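Local atomic coordinates of transcriptional regulator (Rhodococcus jostii, PDB entry 5CYV), a protein that binds p-coumaroyl-CoA and, as a MarR-family regulator linked to p-hydroxycinnamate metabolism, probably binds DNA to control transcription. Residues Tyr40-Leu45 / Arg56-Thr61; Leu45-Ala50 / Ile96-Glu101. All coordinates share one frame; numbering follows the deposited sequence.

In the fold
Both contacts start from helix 37-47 and tie it to other parts of a MarR-type winged helix-turn-helix domain. Interaction 1 joins it to helix 55-62, the first helix of the helix-turn-helix; interaction 2 joins its C-terminal end to strand 94-98 of the two-stranded wing. Their centres are 11 Å apart and they share Leu-45, which ends the segment of interaction 1 and begins that of interaction 2. The ligand meets the same helix at the other end: Tyr-40 and Ser-41 line the p-coumaroyl-CoA pocket, whereas the side chain of Cys-47 is about 13 Å from a bound p-coumaroyl-CoA. Both contacts also touch the second subunit, through Leu-7 of that chain among others.

Interaction 1: Tyr40-Leu45 / Arg56-Thr61; sequences YSVLVL and RGVAAT. With WCA (p-coumaroyl-CoA), chain J.
The Tyr-40 ring meets the hydroxyphenyl end of p-coumaroyl-CoA at its edge, in plane, with CE2 3.9 Å from ligand atom CAT, while Val-44 CG2 of the same helix leans over one face near the rim. Next to it, Ser-41 OG, hydrogen-bonded to Val-37 O, lies 3.4 Å from ligand atom CAV, another ring carbon. This is the pocket end of helix 37-47 in a MarR-type winged helix-turn-helix; further along, the helix packs on helix 55-62, the first of the helix-turn-helix pair. The two short segments run at 126° with axes 10.4 Å apart, and the groups that meet between them are all methyls or other carbons. The side chains of Val-42 and Val-58 lie nearly perpendicular, with Val-42 CG2 3.9 Å from Val-58 CG1. With CG1 anti to the backbone N (chi1 172°), Val-58 offers this one methyl to both partners, since Leu-45 CD1 also reaches it. Leu-72, Val-73 and Leu-76 of helix 70-78 pack on Val-42, and Leu-7 of the second subunit on Leu-45. Leu-45 and Thr-61 meet tip to tip: both leucine methyls, CD1 and CD2, stand 4.0 Å from Thr-61 CG2.

Interaction 2: Leu45-Ala50 / Ile96-Glu101; sequences LACEQA and IAATEE
Ala-46 and Cys-47, near the C-terminal end of helix 37-47, lie against Ile-96 and Ala-98 of strand 94-98, the second strand of the wing in this winged helix-turn-helix domain. The van der Waals part rests on two alanine methyls, a cysteine sulfur and one isoleucine methyl. Ala-46 CB points at the strand and sits 3.6 Å from the carbonyl oxygen Ile-96 O; CG2 of Ile-96 comes to 4.3 Å from the same Ala-46 CB. Cys-47 SG makes the tightest side-chain approach, 3.5 Å from Ala-98 CB. Its chi1 of -73° sets the sulfur anti to the carbonyl carbon and beside the backbone N, which brings it over that methyl. Val-53 and Arg-106 add packing to Ala-46 and Cys-47 respectively.

The polar part runs through water, as no direct hydrogen bond joins the two segments. Water 1 accepts from Ala-98 N at 2.8 Å, and lies at the same distance from Ala-46 O, toward which it can donate. Water 2 lies 2.8 Å from Ala-98 O and, more loosely, 3.3 Å from Ala-50 O, in the loop after the helix. Around each water the possible acceptors outnumber its two hydrogens, so these donated bonds are probably shared or alternate.

Charged and capping groups flank this seam. Arg-103 of helix 100-121 donates to Cys-47 O and Gln-49 O, holding carbonyls where helix 37-47 gives way to loop. Thr-99 N-caps helix 100-121 through OG1 to Gly-102 N.

The chemistry is thus divided: the short side chains of Ala-46, Cys-47 and Ala-98 let the helix come close to the strand, with CA atoms of Cys-47 and Ala-98 5.6 Å apart, while the backbone N and O of Ala-98 are linked to the helix end and its following loop through water.

Interaction 1: Tyr40-Leu45 / Arg56-Thr61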
loop_
_atom_site.group_PDB
_atom_site.type_symbol
_atom_site.label_atom_id
_atom_site.label_comp_id
_atom_site.label_asym_id
_atom_site.label_seq_id
_atom_site.Cartn_x
_atom_site.Cartn_y
_atom_site.Cartn_z
ATOM N N TYR B 40 -4.076 -12.294 -8.652
ATOM C CA TYR B 40 -5.376 -11.730 -8.926
ATOM C C TYR B 40 -5.340 -10.533 -9.835
ATOM O O TYR B 40 -6.152 -10.442 -10.782
ATOM C CB TYR B 40 -6.055 -11.362 -7.568
ATOM C CG TYR B 40 -7.301 -10.551 -7.677
ATOM C CD1 TYR B 40 -8.497 -11.119 -8.048
ATOM C CD2 TYR B 40 -7.269 -9.156 -7.378
ATOM C CE1 TYR B 40 -9.661 -10.360 -8.155
ATOM C CE2 TYR B 40 -8.430 -8.405 -7.445
ATOM C CZ TYR B 40 -9.630 -9.016 -7.826
ATOM O OH TYR B 40 -10.761 -8.263 -7.977
ATOM N N SER B 41 -4.417 -9.611 -9.595
ATOM C CA SER B 41 -4.349 -8.418 -10.443
ATOM C C SER B 41 -4.081 -8.795 -11.908
ATOM O O SER B 41 -4.701 -8.215 -12.799
ATOM C CB SER B 41 -3.228 -7.483 -9.971
ATOM O OG SER B 41 -3.479 -7.039 -8.619
ATOM N N VAL B 42 -3.151 -9.730 -12.130
ATOM C CA VAL B 42 -2.887 -10.140 -13.519
ATOM C C VAL B 42 -4.098 -10.755 -14.195
ATOM O O VAL B 42 -4.439 -10.383 -15.333
ATOM C CB VAL B 42 -1.712 -11.112 -13.568
ATOM C CG1 VAL B 42 -1.464 -11.622 -15.011
ATOM C CG2 VAL B 42 -0.463 -10.386 -13.040
ATOM N N LEU B 43 -4.798 -11.603 -13.440
ATOM C CA LEU B 43 -6.013 -12.255 -13.961
ATOM C C LEU B 43 -7.076 -11.196 -14.312
ATOM O O LEU B 43 -7.710 -11.241 -15.396
ATOM C CB LEU B 43 -6.509 -13.290 -12.948
ATOM C CG LEU B 43 -7.795 -13.979 -13.427
ATOM C CD1 LEU B 43 -7.565 -14.720 -14.753
ATOM C CD2 LEU B 43 -8.247 -14.988 -12.363
ATOM N N VAL B 44 -7.288 -10.220 -13.412
ATOM C CA VAL B 44 -8.272 -9.184 -13.654
ATOM C C VAL B 44 -7.896 -8.404 -14.908
ATOM O O VAL B 44 -8.737 -8.137 -15.797
ATOM C CB VAL B 44 -8.345 -8.278 -12.465
ATOM C CG1 VAL B 44 -9.085 -6.968 -12.820
ATOM C CG2 VAL B 44 -9.065 -9.027 -11.349
ATOM N N LEU B 45 -6.608 -8.077 -15.028
ATOM C CA LEU B 45 -6.201 -7.244 -16.173
ATOM C C LEU B 45 -6.312 -8.015 -17.486
ATOM O O LEU B 45 -6.674 -7.426 -18.518
ATOM C CB LEU B 45 -4.764 -6.703 -15.971
ATOM C CG LEU B 45 -4.686 -5.668 -14.844
ATOM C CD1 LEU B 45 -3.229 -5.443 -14.450
ATOM C CD2 LEU B 45 -5.302 -4.343 -15.217
ATOM N N ARG B 56 3.711 -5.963 -20.865
ATOM C CA ARG B 56 4.216 -4.635 -20.510
ATOM C C ARG B 56 3.120 -3.767 -19.949
ATOM O O ARG B 56 3.372 -3.019 -19.010
ATOM C CB ARG B 56 4.861 -3.974 -21.718
ATOM C CG ARG B 56 6.209 -4.629 -22.032
ATOM C CD ARG B 56 6.794 -4.061 -23.327
ATOM N NE ARG B 56 7.946 -4.801 -23.854
ATOM C CZ ARG B 56 9.219 -4.482 -23.625
ATOM N NH1 ARG B 56 9.514 -3.432 -22.869
ATOM N NH2 ARG B 56 10.202 -5.204 -24.162
ATOM N N GLY B 57 1.909 -3.885 -20.480
ATOM C CA GLY B 57 0.740 -3.190 -19.957
ATOM C C GLY B 57 0.409 -3.617 -18.536
ATOM O O GLY B 57 0.050 -2.764 -17.672
ATOM N N VAL B 58 0.458 -4.917 -18.301
ATOM C CA VAL B 58 0.204 -5.401 -16.963
ATOM C C VAL B 58 1.215 -4.845 -15.968
ATOM O O VAL B 58 0.840 -4.343 -14.868
ATOM C CB VAL B 58 0.276 -6.937 -16.962
ATOM C CG1 VAL B 58 0.198 -7.471 -15.516
ATOM C CG2 VAL B 58 -0.891 -7.454 -17.763
ATOM N N ALA B 59 2.487 -4.909 -16.368
ATOM C CA ALA B 59 3.569 -4.434 -15.514
ATOM C C ALA B 59 3.410 -2.966 -15.163
ATOM O O ALA B 59 3.551 -2.581 -14.006
ATOM C CB ALA B 59 4.940 -4.667 -16.216
ATOM N N ALA B 60 3.060 -2.148 -16.149
ATOM C CA ALA B 60 2.934 -0.702 -15.984
ATOM C C ALA B 60 1.756 -0.424 -15.049
ATOM O O ALA B 60 1.853 0.444 -14.156
ATOM C CB ALA B 60 2.718 -0.033 -17.334
ATOM N N THR B 61 0.668 -1.178 -15.215
ATOM C CA THR B 61 -0.485 -0.935 -14.323
ATOM C C THR B 61 -0.158 -1.289 -12.882
ATOM O O THR B 61 -0.537 -0.570 -11.959
ATOM C CB THR B 61 -1.725 -1.720 -14.786
ATOM O OG1 THR B 61 -2.107 -1.270 -16.088
ATOM C CG2 THR B 61 -2.908 -1.514 -13.837
HETATM C C4 WCA J . 18.304 0.466 -1.000
HETATM C C5 WCA J . 18.594 -0.160 0.209
HETATM C C6 WCA J . 19.952 -0.093 0.696
HETATM C C8 WCA J . 16.449 -0.479 -0.197
HETATM N N1 WCA J . 20.872 0.572 -0.041
HETATM N N3 WCA J . 19.299 1.113 -1.676
HETATM C CAV WCA J . -4.843 -5.345 -6.012
HETATM C CAT WCA J . -6.183 -5.576 -6.050
HETATM C CBS WCA J . -6.955 -5.005 -5.027
HETATM O OAJ WCA J . -8.358 -5.226 -5.034
HETATM C CAU WCA J . -6.413 -4.232 -4.055
HETATM C CAW WCA J . -5.038 -3.975 -4.013
HETATM C CBT WCA J . -4.285 -4.528 -5.019
HETATM C CAR WCA J . -2.847 -4.200 -4.952
HETATM C CAQ WCA J . -1.996 -4.543 -6.085
HETATM C CBP WCA J . -0.610 -3.947 -5.960
HETATM O OAD WCA J . -0.217 -3.090 -5.246
HETATM S SBO WCA J . 0.455 -4.699 -7.116
HETATM C CBA WCA J . 1.947 -3.695 -6.827
HETATM C CAY WCA J . 2.973 -4.494 -5.920
HETATM N NBH WCA J . 2.680 -4.334 -4.538
HETATM C CBQ WCA J . 2.503 -5.548 -3.729
HETATM O OAE WCA J . 2.698 -6.692 -4.157
HETATM C CBB WCA J . 2.176 -5.356 -2.281
HETATM C CAZ WCA J . 3.399 -5.637 -1.361
HETATM N NBI WCA J . 4.500 -4.659 -1.468
HETATM C CBR WCA J . 5.611 -4.806 -2.289
HETATM O OAF WCA J . 5.626 -5.771 -3.061
HETATM C CBX WCA J . 6.760 -3.813 -2.224
HETATM O OAK WCA J . 6.640 -3.083 -0.970
HETATM C CCD WCA J . 6.750 -2.842 -3.413
HETATM C CAA WCA J . 5.542 -1.875 -3.235
HETATM C CAB WCA J . 6.720 -3.570 -4.775
HETATM C CBD WCA J . 8.044 -1.966 -3.340
HETATM O OBK WCA J . 9.085 -2.978 -3.310
HETATM P PCG WCA J . 10.612 -2.547 -3.597
HETATM O OAP WCA J . 10.622 -1.778 -4.879
HETATM O OAI WCA J . 11.414 -3.868 -3.496
HETATM O OBN WCA J . 10.978 -1.500 -2.501
HETATM P PCF WCA J . 11.705 -1.541 -1.121
HETATM O OAO WCA J . 12.143 -3.002 -0.982
HETATM O OAH WCA J . 10.926 -0.787 -0.053
HETATM O "O5'" WCA J . 13.034 -0.652 -1.373
HETATM C "C5'" WCA J . 12.936 0.711 -1.780
HETATM C "C4'" WCA J . 13.946 1.261 -2.745
HETATM O "O4'" WCA J . 15.316 1.559 -1.910
HETATM C "C3'" WCA J . 14.307 0.407 -3.733
HETATM O "O3'" WCA J . 14.897 1.145 -4.866
HETATM P PCE WCA J . 14.172 1.220 -6.263
HETATM O OAM WCA J . 12.780 1.722 -6.056
HETATM O OAN WCA J . 14.136 -0.140 -6.898
HETATM O OAG WCA J . 14.935 2.172 -7.145
HETATM C "C2'" WCA J . 15.445 -0.425 -3.101
HETATM O "O2'" WCA J . 16.194 -1.097 -4.013
HETATM C "C1'" WCA J . 16.220 0.711 -2.338
HETATM N N9 WCA J . 16.957 0.230 -1.206
HETATM N N7 WCA J . 17.425 -0.737 0.678
HETATM C C2 WCA J . 20.555 1.153 -1.180
HETATM N N6 WCA J . 20.289 -0.722 1.935
#

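Interaction 2: Leu45-Ala50 / Ile96-Glu101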
loop_
_atom_site.group_PDB
_atom_site.type_symbol
_atom_site.label_atom_id
_atom_site.label_comp_id
_atom_site.label_asym_id
_atom_site.label_seq_id
_atom_site.Cartn_x
_atom_site.Cartn_y
_atom_site.Cartn_z
ATOM N N LEU B 45 -6.608 -8.077 -15.028
ATOM C CA LEU B 45 -6.201 -7.244 -16.173
ATOM C C LEU B 45 -6.312 -8.015 -17.486
ATOM O O LEU B 45 -6.674 -7.426 -18.518
ATOM C CB LEU B 45 -4.764 -6.703 -15.971
ATOM C CG LEU B 45 -4.686 -5.668 -14.844
ATOM C CD1 LEU B 45 -3.229 -5.443 -14.450
ATOM C CD2 LEU B 45 -5.302 -4.343 -15.217
ATOM N N ALA B 46 -6.095 -9.309 -17.455
ATOM C CA ALA B 46 -6.290 -10.117 -18.656
ATOM C C ALA B 46 -7.767 -10.171 -19.029
ATOM O O ALA B 46 -8.106 -10.093 -20.207
ATOM C CB ALA B 46 -5.737 -11.518 -18.449
ATOM N N CYS B 47 -8.617 -10.327 -18.007
ATOM C CA CYS B 47 -10.060 -10.482 -18.303
ATOM C C CYS B 47 -10.662 -9.202 -18.895
ATOM O O CYS B 47 -11.694 -9.252 -19.570
ATOM C CB CYS B 47 -10.816 -10.904 -17.047
ATOM S SG CYS B 47 -10.495 -12.638 -16.588
ATOM N N GLU B 48 -10.061 -8.045 -18.576
ATOM C CA GLU B 48 -10.607 -6.784 -19.066
ATOM C C GLU B 48 -10.555 -6.660 -20.589
ATOM O O GLU B 48 -11.218 -5.793 -21.126
ATOM C CB GLU B 48 -9.880 -5.593 -18.454
ATOM C CG GLU B 48 -10.227 -5.454 -16.986
ATOM C CD GLU B 48 -9.402 -4.370 -16.257
ATOM O OE1 GLU B 48 -8.563 -3.679 -16.904
ATOM O OE2 GLU B 48 -9.650 -4.222 -15.016
ATOM N N GLN B 49 -9.740 -7.487 -21.264
ATOM C CA GLN B 49 -9.552 -7.405 -22.697
ATOM C C GLN B 49 -10.162 -8.637 -23.320
ATOM O O GLN B 49 -10.010 -9.742 -22.789
ATOM C CB GLN B 49 -8.054 -7.346 -23.038
ATOM C CG GLN B 49 -7.291 -6.311 -22.172
ATOM C CD GLN B 49 -7.805 -4.902 -22.451
ATOM O OE1 GLN B 49 -8.250 -4.608 -23.575
ATOM N NE2 GLN B 49 -7.750 -4.032 -21.463
ATOM N N ALA B 50 -10.747 -8.477 -24.485
ATOM C CA ALA B 50 -11.324 -9.625 -25.164
ATOM C C ALA B 50 -10.275 -10.585 -25.653
ATOM O O ALA B 50 -10.425 -11.801 -25.529
ATOM C CB ALA B 50 -12.199 -9.161 -26.342
ATOM N N ILE B 96 -1.518 -12.123 -22.931
ATOM C CA ILE B 96 -1.956 -12.990 -21.848
ATOM C C ILE B 96 -3.477 -13.000 -21.880
ATOM O O ILE B 96 -4.109 -11.965 -21.660
ATOM C CB ILE B 96 -1.451 -12.435 -20.486
ATOM C CG1 ILE B 96 0.079 -12.314 -20.476
ATOM C CG2 ILE B 96 -1.961 -13.326 -19.331
ATOM C CD1 ILE B 96 0.538 -11.129 -19.627
ATOM N N ALA B 97 -4.044 -14.126 -22.292
ATOM C CA ALA B 97 -5.506 -14.205 -22.483
ATOM C C ALA B 97 -6.175 -15.074 -21.453
ATOM O O ALA B 97 -5.768 -16.203 -21.205
ATOM C CB ALA B 97 -5.832 -14.773 -23.917
ATOM N N ALA B 98 -7.265 -14.572 -20.893
ATOM C CA ALA B 98 -8.002 -15.376 -19.962
ATOM C C ALA B 98 -8.754 -16.495 -20.616
ATOM O O ALA B 98 -9.277 -16.368 -21.727
ATOM C CB ALA B 98 -8.985 -14.479 -19.200
ATOM N N THR B 99 -8.821 -17.636 -19.927
ATOM C CA THR B 99 -9.640 -18.737 -20.404
ATOM C C THR B 99 -11.050 -18.645 -19.866
ATOM O O THR B 99 -11.291 -17.812 -19.000
ATOM C CB THR B 99 -9.050 -20.085 -19.958
ATOM O OG1 THR B 99 -9.042 -20.133 -18.533
ATOM C CG2 THR B 99 -7.570 -20.258 -20.437
ATOM N N GLU B 100 -11.955 -19.495 -20.337
ATOM C CA GLU B 100 -13.283 -19.556 -19.720
ATOM C C GLU B 100 -13.211 -19.782 -18.208
ATOM O O GLU B 100 -13.908 -19.121 -17.408
ATOM C CB GLU B 100 -14.088 -20.672 -20.402
ATOM C CG GLU B 100 -14.988 -21.456 -19.496
ATOM C CD GLU B 100 -16.156 -22.084 -20.248
ATOM O OE1 GLU B 100 -15.995 -22.405 -21.452
ATOM O OE2 GLU B 100 -17.229 -22.259 -19.630
ATOM N N GLU B 101 -12.335 -20.684 -17.775
ATOM C CA GLU B 101 -12.190 -20.947 -16.337
ATOM C C GLU B 101 -11.587 -19.748 -15.580
ATOM O O GLU B 101 -12.017 -19.379 -14.469
ATOM C CB GLU B 101 -11.335 -22.199 -16.140
ATOM C CG GLU B 101 -11.025 -22.547 -14.700
ATOM C CD GLU B 101 -12.263 -22.694 -13.814
ATOM O OE1 GLU B 101 -13.338 -23.126 -14.293
ATOM O OE2 GLU B 101 -12.155 -22.368 -12.608
HETATM O O HOH W 1 -8.201 -12.183 -22.032
HETATM O O HOH W 2 -9.866 -14.226 -23.388
#